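Local coordinates for protein putative Acetyltransferase (Lactobacillus plantarum WCFS1, PDB 3EFA) that probably transfers an acetyl group from acetyl-coenzyme A to an acceptor amine that is not yet known, as a member of the GNAT family, at residues Tyr19-Ala24 with Cys78-Tyr83; Val25-Arg30 with Asp35-Val40. All coordinates share one frame; numbering follows the deposited sequence.

Interaction 1: residues Tyr19-Ala24 with Cys78-Tyr83; sequences YALRQA and CTRKAY. With FMT (formic acid), chain C.
SG of Cys78 rests against helix 12-29 at Leu21 and Arg22. The sulfur lies between its own backbone N and carbonyl carbon (chi1 68°), a torsion that turns it to the helix. There it touches backbone and side chain alike, with Leu21 C and Arg22 CG each 4.0 Å from Cys78 SG and Leu21 CB at 4.2 Å. The contact with Arg22 thus involves the root of that side chain; beyond it the chain bends at chi3 (48°) and carries its guanidinium off to the carboxylates of Asp42 and Glu37. Leu21 is the second point of contact. Its CD2 comes across the Arg80 side chain at about a right angle, 4.1 Å from CB and 4.2 Å from NE of Arg80, approaching the guanidinium obliquely. NH2 of Arg80 is hydrogen-bonded to the Pro58 carbonyl. The distances from Cys78 SG and Leu21 CD2 are van der Waals in kind, and three of the four touching residues are buried, which identifies a mainly apolar seam. The CB of Thr79 points away from the helix, and Thr79 OG1 is 3.3 Å from O1 of the formic acid, at most a weak hydrogen bond. Gly85 N and Gly89 N also hold that formic acid, placing this strand end beside the glycine-rich turn that in GNAT enzymes binds the coenzyme A pyrophosphate.

Interaction 2: residues Val25-Arg30 with Asp35-Val40; sequences VFVEER and DVEFDV
Phe26 and Glu37 form the close part of this contact: CG of Phe26 is 3.4 Å from Glu37 OE1, and CD2 of Phe26 is 3.4 Å from Glu37 OE2. Ring and carboxylate planes differ by only 8°, yet OE1 approaches the ring obliquely. The Glu37 chain starts anti to its backbone N (chi1 174°) and bends at chi2 (59°), which brings the carboxylate against CG and CD2 of the ring. Glu37 CG in turn sits over the centre of the Phe38 ring, 3.7 Å above its plane. The buried carboxylate has polar partners elsewhere, Arg22 at OE2 and a glycerol hydrogen-bonded to OE1. The segments belong to helix 12-29 and the short helix 34-37, the pair that precedes the second sheet strand in this GNAT fold. With an alanine at Phe26 the ring would be gone, and the Glu37 carboxylate would probably lose its close neighbour on this side, leaving a gap and the group held mainly by Arg22. Packing is looser at Val27, where a lone methyl does the touching: Val27 CG2 is 3.9 Å from Phe38 CE2 and 4.0 Å from Glu37 CB.

In the fold
Both contacts draw on helix 12-29, and interaction 2 is nested within the chain loop that interaction 1 closes; their centres are 11 Å apart. The direct junction is the salt bridge from Arg22 NE to Glu37 OE2, 2.8 Å long, so the residue whose CG meets the strand end also holds the carboxylate beside Phe26. Packing adds to it: Arg22 NH2 is 3.4 Å from Phe38 CD1, and Thr79 O is 3.8 Å from Val25 CG2. Each contact has a small molecule next to it, probably from the crystallisation liquor. The formic acid at 78-83 lies where a GNAT enzyme would be expected to hold its coenzyme, while the glycerol at Glu37 might mark a pocket.

Interaction 1: residues Tyr19-Ala24 with Cys78-Tyr83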
loop_
_atom_site.group_PDB
_atom_site.type_symbol
_atom_site.label_atom_id
_atom_site.label_comp_id
_atom_site.label_asym_id
_atom_site.label_seq_id
_atom_site.Cartn_x
_atom_site.Cartn_y
_atom_site.Cartn_z
ATOM N N TYR A 19 -10.301 7.232 23.784
ATOM C CA TYR A 19 -9.864 8.627 23.635
ATOM C C TYR A 19 -8.867 9.030 24.746
ATOM O O TYR A 19 -7.905 9.765 24.501
ATOM C CB TYR A 19 -11.060 9.603 23.646
ATOM C CG TYR A 19 -11.983 9.558 22.442
ATOM C CD1 TYR A 19 -11.904 8.539 21.510
ATOM C CD2 TYR A 19 -12.968 10.520 22.266
ATOM C CE1 TYR A 19 -12.760 8.493 20.418
ATOM C CE2 TYR A 19 -13.833 10.481 21.174
ATOM C CZ TYR A 19 -13.722 9.462 20.254
ATOM O OH TYR A 19 -14.575 9.403 19.163
ATOM N N ALA A 20 -9.108 8.554 25.963
ATOM C CA ALA A 20 -8.267 8.908 27.100
ATOM C C ALA A 20 -6.854 8.371 26.919
ATOM O O ALA A 20 -5.882 9.086 27.181
ATOM C CB ALA A 20 -8.892 8.417 28.462
ATOM N N LEU A 21 -6.742 7.120 26.471
ATOM C CA LEU A 21 -5.422 6.542 26.155
ATOM C C LEU A 21 -4.699 7.339 25.057
ATOM O O LEU A 21 -3.534 7.711 25.223
ATOM C CB LEU A 21 -5.529 5.054 25.795
ATOM C CG LEU A 21 -5.921 4.112 26.960
ATOM C CD1 LEU A 21 -6.092 2.650 26.530
ATOM C CD2 LEU A 21 -4.925 4.200 28.111
ATOM N N ARG A 22 -5.401 7.643 23.963
ATOM C CA ARG A 22 -4.789 8.365 22.835
ATOM C C ARG A 22 -4.394 9.812 23.196
ATOM O O ARG A 22 -3.347 10.309 22.753
ATOM C CB ARG A 22 -5.684 8.317 21.582
ATOM C CG ARG A 22 -6.037 6.877 21.077
ATOM C CD ARG A 22 -7.264 6.867 20.139
ATOM N NE ARG A 22 -7.178 7.892 19.096
ATOM C CZ ARG A 22 -8.170 8.249 18.276
ATOM N NH1 ARG A 22 -9.373 7.673 18.359
ATOM N NH2 ARG A 22 -7.960 9.197 17.370
ATOM N N GLN A 23 -5.213 10.479 24.009
ATOM C CA GLN A 23 -4.899 11.848 24.450
ATOM C C GLN A 23 -3.617 11.852 25.291
ATOM O O GLN A 23 -2.754 12.722 25.137
ATOM C CB GLN A 23 -6.084 12.470 25.233
ATOM C CG GLN A 23 -5.779 13.768 26.028
ATOM C CD GLN A 23 -5.658 15.029 25.158
ATOM O OE1 GLN A 23 -6.191 15.099 24.045
ATOM N NE2 GLN A 23 -4.944 16.027 25.667
ATOM N N ALA A 24 -3.481 10.863 26.163
ATOM C CA ALA A 24 -2.331 10.822 27.058
ATOM C C ALA A 24 -1.034 10.525 26.307
ATOM O O ALA A 24 -0.017 11.176 26.561
ATOM C CB ALA A 24 -2.548 9.816 28.196
ATOM N N CYS A 78 -2.008 2.072 20.721
ATOM C CA CYS A 78 -1.199 2.583 21.835
ATOM C C CYS A 78 -1.459 1.906 23.186
ATOM O O CYS A 78 -2.501 1.272 23.395
ATOM C CB CYS A 78 -1.321 4.116 21.954
ATOM S SG CYS A 78 -2.942 4.780 22.483
ATOM N N THR A 79 -0.501 2.056 24.099
ATOM C CA THR A 79 -0.539 1.382 25.395
ATOM C C THR A 79 -0.171 2.350 26.516
ATOM O O THR A 79 0.773 3.130 26.375
ATOM C CB THR A 79 0.453 0.189 25.423
ATOM O OG1 THR A 79 0.037 -0.809 24.483
ATOM C CG2 THR A 79 0.548 -0.436 26.827
ATOM N N ARG A 80 -0.913 2.299 27.622
ATOM C CA ARG A 80 -0.608 3.120 28.798
ATOM C C ARG A 80 0.857 2.921 29.208
ATOM O O ARG A 80 1.363 1.784 29.234
ATOM C CB ARG A 80 -1.554 2.783 29.966
ATOM C CG ARG A 80 -1.516 3.794 31.115
ATOM C CD ARG A 80 -2.369 3.382 32.317
ATOM N NE ARG A 80 -3.801 3.373 32.040
ATOM C CZ ARG A 80 -4.705 4.179 32.611
ATOM N NH1 ARG A 80 -4.351 5.093 33.509
ATOM N NH2 ARG A 80 -5.985 4.063 32.285
ATOM N N LYS A 81 1.526 4.026 29.536
ATOM C CA LYS A 81 2.971 4.029 29.731
ATOM C C LYS A 81 3.495 3.013 30.749
ATOM O O LYS A 81 4.474 2.305 30.487
ATOM C CB LYS A 81 3.479 5.425 30.085
ATOM C CG LYS A 81 4.958 5.605 29.762
ATOM C CD LYS A 81 5.574 6.765 30.520
ATOM C CE LYS A 81 7.070 6.851 30.252
ATOM N NZ LYS A 81 7.746 7.815 31.161
ATOM N N ALA A 82 2.858 2.934 31.907
ATOM C CA ALA A 82 3.355 2.034 32.937
ATOM C C ALA A 82 3.244 0.546 32.553
ATOM O O ALA A 82 3.852 -0.307 33.197
ATOM C CB ALA A 82 2.652 2.313 34.272
ATOM N N TYR A 83 2.485 0.234 31.504
ATOM C CA TYR A 83 2.201 -1.162 31.162
ATOM C C TYR A 83 2.834 -1.621 29.847
ATOM O O TYR A 83 2.545 -2.716 29.355
ATOM C CB TYR A 83 0.687 -1.402 31.128
ATOM C CG TYR A 83 0.033 -1.206 32.470
ATOM C CD1 TYR A 83 -0.161 -2.281 33.333
ATOM C CD2 TYR A 83 -0.375 0.057 32.891
ATOM C CE1 TYR A 83 -0.754 -2.103 34.581
ATOM C CE2 TYR A 83 -0.965 0.243 34.134
ATOM C CZ TYR A 83 -1.150 -0.842 34.971
ATOM O OH TYR A 83 -1.737 -0.664 36.204
HETATM C C FMT C . 2.864 -2.684 24.234
HETATM O O1 FMT C . 2.007 -3.377 24.789
HETATM O O2 FMT C . 3.918 -2.327 24.765
#

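Interaction 2: residues Val25-Arg30 with Asp35-Val40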
loop_
_atom_site.group_PDB
_atom_site.type_symbol
_atom_site.label_atom_id
_atom_site.label_comp_id
_atom_site.label_asym_id
_atom_site.label_seq_id
_atom_site.Cartn_x
_atom_site.Cartn_y
_atom_site.Cartn_z
ATOM N N VAL A 25 -1.086 9.562 25.378
ATOM C CA VAL A 25 0.102 9.079 24.658
ATOM C C VAL A 25 0.519 9.934 23.446
ATOM O O VAL A 25 1.656 10.407 23.369
ATOM C CB VAL A 25 -0.071 7.598 24.198
ATOM C CG1 VAL A 25 1.093 7.156 23.322
ATOM C CG2 VAL A 25 -0.204 6.657 25.402
ATOM N N PHE A 26 -0.392 10.114 22.494
ATOM C CA PHE A 26 -0.069 10.832 21.254
ATOM C C PHE A 26 -0.001 12.352 21.442
ATOM O O PHE A 26 0.962 12.981 21.013
ATOM C CB PHE A 26 -1.070 10.501 20.131
ATOM C CG PHE A 26 -1.007 9.074 19.642
ATOM C CD1 PHE A 26 0.132 8.588 18.984
ATOM C CD2 PHE A 26 -2.094 8.223 19.809
ATOM C CE1 PHE A 26 0.194 7.266 18.520
ATOM C CE2 PHE A 26 -2.048 6.900 19.352
ATOM C CZ PHE A 26 -0.899 6.419 18.701
ATOM N N VAL A 27 -1.024 12.936 22.075
ATOM C CA VAL A 27 -1.103 14.386 22.223
ATOM C C VAL A 27 -0.163 14.924 23.317
ATOM O O VAL A 27 0.657 15.798 23.061
ATOM C CB VAL A 27 -2.575 14.877 22.467
ATOM C CG1 VAL A 27 -2.640 16.405 22.631
ATOM C CG2 VAL A 27 -3.478 14.449 21.328
ATOM N N GLU A 28 -0.275 14.402 24.533
ATOM C CA GLU A 28 0.480 14.973 25.649
ATOM C C GLU A 28 1.926 14.480 25.760
ATOM O O GLU A 28 2.853 15.276 25.905
ATOM C CB GLU A 28 -0.284 14.789 26.967
ATOM C CG GLU A 28 -1.530 15.689 27.032
ATOM C CD GLU A 28 -2.379 15.476 28.277
ATOM O OE1 GLU A 28 -3.609 15.644 28.178
ATOM O OE2 GLU A 28 -1.827 15.157 29.349
ATOM N N GLU A 29 2.112 13.170 25.683
ATOM C CA GLU A 29 3.428 12.582 25.856
ATOM C C GLU A 29 4.333 12.821 24.641
ATOM O O GLU A 29 5.530 13.068 24.795
ATOM C CB GLU A 29 3.312 11.080 26.147
ATOM C CG GLU A 29 4.641 10.330 26.110
ATOM C CD GLU A 29 4.475 8.834 26.327
ATOM O OE1 GLU A 29 3.370 8.405 26.720
ATOM O OE2 GLU A 29 5.449 8.085 26.106
ATOM N N ARG A 30 3.759 12.762 23.442
ATOM C CA ARG A 30 4.559 12.823 22.220
ATOM C C ARG A 30 4.372 14.090 21.384
ATOM O O ARG A 30 5.005 14.242 20.349
ATOM C CB ARG A 30 4.332 11.569 21.374
ATOM C CG ARG A 30 4.896 10.320 22.030
ATOM C CD ARG A 30 4.322 9.061 21.431
ATOM N NE ARG A 30 4.571 8.988 20.000
ATOM C CZ ARG A 30 4.284 7.929 19.252
ATOM N NH1 ARG A 30 3.736 6.852 19.806
ATOM N NH2 ARG A 30 4.545 7.949 17.951
ATOM N N ASP A 35 -5.857 18.092 16.723
ATOM C CA ASP A 35 -6.666 18.069 15.511
ATOM C C ASP A 35 -6.053 17.173 14.429
ATOM O O ASP A 35 -6.669 16.935 13.392
ATOM C CB ASP A 35 -6.878 19.490 14.997
ATOM C CG ASP A 35 -7.510 20.387 16.038
ATOM O OD1 ASP A 35 -8.730 20.246 16.289
ATOM O OD2 ASP A 35 -6.781 21.223 16.612
ATOM N N VAL A 36 -4.827 16.697 14.675
ATOM C CA VAL A 36 -4.231 15.654 13.839
ATOM C C VAL A 36 -4.600 14.249 14.398
ATOM O O VAL A 36 -5.052 13.374 13.653
ATOM C CB VAL A 36 -2.672 15.799 13.675
ATOM C CG1 VAL A 36 -2.094 14.631 12.870
ATOM C CG2 VAL A 36 -2.303 17.113 12.999
ATOM N N GLU A 37 -4.425 14.040 15.705
ATOM C CA GLU A 37 -4.748 12.744 16.321
ATOM C C GLU A 37 -6.226 12.366 16.168
ATOM O O GLU A 37 -6.544 11.241 15.760
ATOM C CB GLU A 37 -4.373 12.717 17.807
ATOM C CG GLU A 37 -4.824 11.449 18.531
ATOM C CD GLU A 37 -4.221 10.185 17.911
ATOM O OE1 GLU A 37 -3.121 10.297 17.329
ATOM O OE2 GLU A 37 -4.838 9.092 18.004
ATOM N N PHE A 38 -7.116 13.303 16.504
ATOM C CA PHE A 38 -8.550 13.065 16.430
ATOM C C PHE A 38 -9.095 13.613 15.120
ATOM O O PHE A 38 -8.912 14.789 14.802
ATOM C CB PHE A 38 -9.263 13.623 17.688
ATOM C CG PHE A 38 -8.699 13.058 18.968
ATOM C CD1 PHE A 38 -9.048 11.765 19.380
ATOM C CD2 PHE A 38 -7.752 13.770 19.706
ATOM C CE1 PHE A 38 -8.492 11.202 20.542
ATOM C CE2 PHE A 38 -7.187 13.228 20.859
ATOM C CZ PHE A 38 -7.554 11.939 21.285
ATOM N N ASP A 39 -9.740 12.741 14.350
ATOM C CA ASP A 39 -10.015 13.046 12.944
ATOM C C ASP A 39 -11.452 12.757 12.572
ATOM O O ASP A 39 -12.260 12.323 13.415
ATOM C CB ASP A 39 -9.055 12.274 12.005
ATOM C CG ASP A 39 -9.341 10.755 11.958
ATOM O OD1 ASP A 39 -10.297 10.267 12.606
ATOM O OD2 ASP A 39 -8.600 10.031 11.255
ATOM N N VAL A 40 -11.751 12.966 11.294
ATOM C CA VAL A 40 -13.098 12.801 10.767
ATOM C C VAL A 40 -13.688 11.380 10.925
ATOM O O VAL A 40 -14.904 11.221 10.932
ATOM C CB VAL A 40 -13.178 13.271 9.306
ATOM C CG1 VAL A 40 -12.508 12.243 8.364
ATOM C CG2 VAL A 40 -14.621 13.539 8.918
#